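Local coordinates for chitin oligosaccahride binding protein NagB1 (Paenibacillus sp. FPU-7, PDB 7EHP) that binds short chitin oligosaccharides such as N,N'-diacetylchitobiose as an extracellular solute-binding protein, probably delivering them to a membrane transporter, at residues V167-L172 and T364-M369; W176-G181 and P268-K273. All coordinates share one frame; numbering follows the deposited sequence.

Contact 1. Residues V167-L172 and T364-M369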
loop_
_atom_site.group_PDB
_atom_site.type_symbol
_atom_site.label_atom_id
_atom_site.label_comp_id
_atom_site.label_asym_id
_atom_site.label_seq_id
_atom_site.Cartn_x
_atom_site.Cartn_y
_atom_site.Cartn_z
ATOM N N VAL A 167 6.835 -6.436 0.575
ATOM C CA VAL A 167 5.916 -6.982 1.574
ATOM C C VAL A 167 6.545 -6.939 2.962
ATOM O O VAL A 167 5.872 -6.653 3.960
ATOM C CB VAL A 167 5.506 -8.418 1.194
ATOM C CG1 VAL A 167 4.577 -8.995 2.229
ATOM C CG2 VAL A 167 4.855 -8.443 -0.194
ATOM N N ALA A 168 7.842 -7.242 3.046
ATOM C CA ALA A 168 8.519 -7.280 4.340
ATOM C C ALA A 168 8.583 -5.895 4.979
ATOM O O ALA A 168 8.633 -5.775 6.209
ATOM C CB ALA A 168 9.927 -7.857 4.165
ATOM N N ASN A 169 8.542 -4.845 4.165
ATOM C CA ASN A 169 8.666 -3.489 4.671
ATOM C C ASN A 169 7.372 -2.945 5.259
ATOM O O ASN A 169 7.406 -1.886 5.897
ATOM C CB ASN A 169 9.175 -2.570 3.552
ATOM C CG ASN A 169 10.622 -2.822 3.251
ATOM O OD1 ASN A 169 11.314 -3.463 4.049
ATOM N ND2 ASN A 169 11.093 -2.355 2.109
ATOM N N MET A 170 6.253 -3.651 5.101
ATOM C CA MET A 170 4.972 -3.136 5.569
ATOM C C MET A 170 4.995 -3.086 7.100
ATOM O O MET A 170 4.999 -2.001 7.699
ATOM C CB MET A 170 3.827 -4.011 5.039
ATOM C CG MET A 170 3.298 -3.488 3.693
ATOM S SD MET A 170 1.767 -4.265 3.123
ATOM C CE MET A 170 2.171 -6.011 3.015
ATOM N N MET A 171 5.064 -4.248 7.750
ATOM C CA MET A 171 5.120 -4.235 9.212
ATOM C C MET A 171 6.351 -3.502 9.722
ATOM O O MET A 171 6.305 -2.871 10.788
ATOM C CB MET A 171 5.078 -5.660 9.768
ATOM C CG MET A 171 4.944 -5.651 11.283
ATOM S SD MET A 171 5.332 -7.192 12.109
ATOM C CE MET A 171 3.971 -8.234 11.606
ATOM N N LEU A 172 7.449 -3.551 8.971
ATOM C CA LEU A 172 8.649 -2.842 9.380
ATOM C C LEU A 172 8.386 -1.354 9.465
ATOM O O LEU A 172 8.894 -0.679 10.369
ATOM C CB LEU A 172 9.803 -3.158 8.422
ATOM C CG LEU A 172 11.183 -2.529 8.619
ATOM C CD1 LEU A 172 11.870 -3.066 9.912
ATOM C CD2 LEU A 172 12.060 -2.769 7.402
ATOM N N THR A 364 17.062 -0.683 -1.535
ATOM C CA THR A 364 18.078 -1.182 -0.616
ATOM C C THR A 364 17.449 -1.758 0.647
ATOM O O THR A 364 17.890 -2.795 1.152
ATOM C CB THR A 364 19.037 -0.040 -0.298
ATOM O OG1 THR A 364 19.578 0.445 -1.538
ATOM C CG2 THR A 364 20.142 -0.479 0.676
ATOM N N LEU A 365 16.405 -1.109 1.167
ATOM C CA LEU A 365 15.727 -1.651 2.336
ATOM C C LEU A 365 15.131 -3.017 2.027
ATOM O O LEU A 365 15.243 -3.941 2.841
ATOM C CB LEU A 365 14.639 -0.694 2.826
ATOM C CG LEU A 365 13.941 -1.160 4.095
ATOM C CD1 LEU A 365 14.992 -1.307 5.226
ATOM C CD2 LEU A 365 12.823 -0.202 4.502
ATOM N N GLU A 366 14.511 -3.168 0.848
ATOM C CA GLU A 366 13.979 -4.468 0.431
ATOM C C GLU A 366 15.064 -5.537 0.447
ATOM O O GLU A 366 14.912 -6.593 1.075
ATOM C CB GLU A 366 13.377 -4.364 -0.973
ATOM C CG GLU A 366 11.993 -3.789 -0.998
ATOM C CD GLU A 366 11.575 -3.298 -2.373
ATOM O OE1 GLU A 366 10.448 -2.778 -2.487
ATOM O OE2 GLU A 366 12.358 -3.428 -3.334
ATOM N N MET A 367 16.179 -5.271 -0.226
ATOM C CA MET A 367 17.227 -6.281 -0.309
ATOM C C MET A 367 17.841 -6.556 1.057
ATOM O O MET A 367 18.125 -7.708 1.387
ATOM C CB MET A 367 18.291 -5.842 -1.307
ATOM C CG MET A 367 17.709 -5.366 -2.643
ATOM S SD MET A 367 18.950 -4.925 -3.887
ATOM C CE MET A 367 19.397 -3.249 -3.402
ATOM N N CYS A 368 18.042 -5.510 1.861
ATOM C CA CYS A 368 18.592 -5.689 3.202
ATOM C C CYS A 368 17.671 -6.522 4.080
ATOM O O CYS A 368 18.141 -7.368 4.843
ATOM C CB CYS A 368 18.857 -4.336 3.850
ATOM S SG CYS A 368 20.386 -3.598 3.271
ATOM N N MET A 369 16.356 -6.310 3.986
ATOM C CA MET A 369 15.443 -7.084 4.824
ATOM C C MET A 369 15.367 -8.544 4.411
ATOM O O MET A 369 15.208 -9.417 5.276
ATOM C CB MET A 369 14.056 -6.456 4.823
ATOM C CG MET A 369 14.007 -5.095 5.506
ATOM S SD MET A 369 14.704 -5.079 7.188
ATOM C CE MET A 369 13.446 -5.978 8.087
HETATM O O HOH W 1 9.624 -1.527 0.003
#
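L172 sets CG anti to its backbone N (chi1 179°), and chi2 of 68° turns its branch to M369, whose chain, bent at chi2 and chi3, brings SD and CE to it. Two helices of the solute-binding protein fold, 165-180 and 359-373, pack here nearly perpendicular, their local axes crossing at 93° and 9.5 Å apart. L172 and M369 meet tip to tip: CD2 of L172 lies 3.5 Å from SD of M369, and CE of M369 also touches both leucine methyls. L365 adds its CD1, 3.9 Å from CD2 of L172. Close to the crossing, A168 brings CB within 4.4 Å of CB of M369. N169 slides past L365 in the opposite direction, its amide resting on CG and CD2 of that leucine. OD1 of N169, 3.5 Å from CG of M369, is a buried polar atom against carbons of L365 and M369, with no hydrogen-bond partner. An alanine in place of N169 would probably leave a gap beside L365 and deprive the bridging water of its amide donor. Y207 of helix 198-213 covers A168, L172 and M369, whereas F353 touches N169 and L365. OE1 of E366 also forms a salt bridge with R362, and the E366 side chain lies about 6 Å from a bound N-acetylglucosamine. One water joins the two helices: it accepts from ND2 of N169 at 2.7 Å and donates to OE1 of E366 at 2.9 Å.

Contact 2. Residues W176-G181 and P268-K273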
loop_
_atom_site.group_PDB
_atom_site.type_symbol
_atom_site.label_atom_id
_atom_site.label_comp_id
_atom_site.label_asym_id
_atom_site.label_seq_id
_atom_site.Cartn_x
_atom_site.Cartn_y
_atom_site.Cartn_z
ATOM N N TRP A 176 9.288 0.714 13.009
ATOM C CA TRP A 176 10.262 1.750 13.368
ATOM C C TRP A 176 9.584 3.101 13.560
ATOM O O TRP A 176 10.130 3.960 14.256
ATOM C CB TRP A 176 11.432 1.925 12.359
ATOM C CG TRP A 176 11.155 2.745 11.076
ATOM C CD1 TRP A 176 11.102 4.105 11.001
ATOM C CD2 TRP A 176 11.131 2.281 9.707
ATOM N NE1 TRP A 176 10.908 4.516 9.705
ATOM C CE2 TRP A 176 10.926 3.419 8.887
ATOM C CE3 TRP A 176 11.198 1.017 9.096
ATOM C CZ2 TRP A 176 10.794 3.334 7.494
ATOM C CZ3 TRP A 176 11.061 0.934 7.719
ATOM C CH2 TRP A 176 10.863 2.088 6.931
ATOM N N VAL A 177 8.411 3.320 12.954
ATOM C CA VAL A 177 7.659 4.540 13.236
ATOM C C VAL A 177 7.066 4.480 14.642
ATOM O O VAL A 177 7.011 5.496 15.351
ATOM C CB VAL A 177 6.566 4.793 12.172
ATOM C CG1 VAL A 177 5.576 5.893 12.644
ATOM C CG2 VAL A 177 7.195 5.170 10.813
ATOM N N ARG A 178 6.617 3.303 15.074
ATOM C CA ARG A 178 6.214 3.138 16.470
ATOM C C ARG A 178 7.316 3.596 17.420
ATOM O O ARG A 178 7.060 4.314 18.397
ATOM C CB ARG A 178 5.859 1.675 16.760
ATOM C CG ARG A 178 4.418 1.275 16.390
ATOM C CD ARG A 178 3.403 1.548 17.487
ATOM N NE ARG A 178 2.052 1.195 17.056
ATOM C CZ ARG A 178 1.341 1.892 16.167
ATOM N NH1 ARG A 178 1.849 2.988 15.635
ATOM N NH2 ARG A 178 0.119 1.500 15.810
ATOM N N THR A 179 8.560 3.181 17.151
ATOM C CA THR A 179 9.630 3.426 18.119
ATOM C C THR A 179 10.253 4.806 17.965
ATOM O O THR A 179 10.642 5.413 18.966
ATOM C CB THR A 179 10.714 2.365 17.990
ATOM O OG1 THR A 179 11.253 2.426 16.664
ATOM C CG2 THR A 179 10.141 0.980 18.272
ATOM N N ALA A 180 10.354 5.323 16.741
ATOM C CA ALA A 180 11.055 6.575 16.493
ATOM C C ALA A 180 10.147 7.729 16.090
ATOM O O ALA A 180 10.633 8.862 15.991
ATOM C CB ALA A 180 12.124 6.393 15.404
ATOM N N GLY A 181 8.866 7.484 15.865
ATOM C CA GLY A 181 7.961 8.524 15.400
ATOM C C GLY A 181 7.926 8.625 13.887
ATOM O O GLY A 181 8.887 8.310 13.184
ATOM N N PRO A 268 -0.196 -3.081 17.791
ATOM C CA PRO A 268 -0.009 -2.725 19.203
ATOM C C PRO A 268 0.979 -1.583 19.424
ATOM O O PRO A 268 1.934 -1.391 18.662
ATOM C CB PRO A 268 0.503 -4.030 19.823
ATOM C CG PRO A 268 -0.122 -5.091 18.980
ATOM C CD PRO A 268 -0.093 -4.538 17.579
ATOM N N ASP A 269 0.723 -0.806 20.475
ATOM C CA ASP A 269 1.669 0.210 20.893
ATOM C C ASP A 269 2.889 -0.447 21.533
ATOM O O ASP A 269 2.828 -1.582 22.003
ATOM C CB ASP A 269 1.004 1.170 21.871
ATOM C CG ASP A 269 0.091 2.156 21.175
ATOM O OD1 ASP A 269 0.194 2.278 19.931
ATOM O OD2 ASP A 269 -0.721 2.806 21.872
ATOM N N VAL A 270 4.014 0.276 21.529
ATOM C CA VAL A 270 5.270 -0.238 22.067
ATOM C C VAL A 270 5.923 0.700 23.075
ATOM O O VAL A 270 7.005 0.389 23.578
ATOM C CB VAL A 270 6.276 -0.579 20.945
ATOM C CG1 VAL A 270 5.624 -1.451 19.865
ATOM C CG2 VAL A 270 6.871 0.682 20.370
ATOM N N GLY A 271 5.303 1.824 23.416
ATOM C CA GLY A 271 5.945 2.739 24.334
ATOM C C GLY A 271 7.065 3.477 23.639
ATOM O O GLY A 271 8.217 3.471 24.093
ATOM N N GLY A 272 6.728 4.086 22.505
ATOM C CA GLY A 272 7.669 4.827 21.696
ATOM C C GLY A 272 6.959 6.008 21.071
ATOM O O GLY A 272 5.758 6.206 21.266
ATOM N N LYS A 273 7.718 6.787 20.301
ATOM C CA LYS A 273 7.286 8.085 19.791
ATOM C C LYS A 273 6.211 7.988 18.720
ATOM O O LYS A 273 5.689 9.032 18.308
ATOM C CB LYS A 273 8.509 8.844 19.271
ATOM C CG LYS A 273 9.648 8.866 20.323
ATOM C CD LYS A 273 10.817 9.783 19.961
ATOM C CE LYS A 273 12.048 8.965 19.563
ATOM N NZ LYS A 273 13.318 9.726 19.726
#
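R178, its chain bent at chi2 (-86°) to place CD 3.5 Å from O of P268, reaches from the last turn of helix 165-180 to the loop at 268-273, where NE of R178 donates to that same O of P268 at 3.0 Å. The oxygen lies almost in the guanidinium plane, but the N-H stands above the carbonyl plane and the bond is bent, with an N-H...O angle of 146°. D269 sets OD1 over one guanidinium face, 3.6 Å from NE of R178; this salt bridge is electrostatic, without a hydrogen bond, the two planes turned 77° apart. V270 directs CG2 between the helix side chains, touching CB of R178 and CG2 of T179, each at 3.9 Å. Farther along, G272 lies against the backbone of R178 and T179, where a side chain would clash with O of R178 and CA of T179. K273 N then gives a weak bond to O of T179 at 3.5 Å, while CB of K273 packs on the peptide joining A180 to G181.

A second shell fixes these groups. NH2 of R178 bonds to the carbonyls of F267 and M277, which hold the guanidinium to both flanks of the loop, and OD1 of D269 accepts from N of G276. D275 takes the backbone N-H groups of V270 and G271 on its carboxylate. The carboxylate of D199 forms a salt bridge with NZ of K273, and its carbonyl O is hydrogen-bonded to OG1 of T179. Together these bonds seat the loop between strands 262-265 and 277-288 on the C terminus of a helix that ends in a positive-phi glycine, G181, within the periplasmic-binding-protein-like fold of this family.

How the contacts relate
From the N terminus, the chain first enters both contacts at helix 165-180: residues 167-172 belong to contact 1 and 176-181, the end of that helix and the glycine after it, to contact 2. Contact 2 closes first, when the loop at 268-273 returns to that end after 86 intervening residues. Contact 1 closes much later, as helix 359-373 arrives, so contact 2 is nested inside the larger loop. Their centres lie about 17 Å apart, yet they touch directly, with CD2 of L365 packing 3.8 Å from CZ3 of W176. Helix 165-180 is thus tied to a loop between two strands and to a helix near the C terminus.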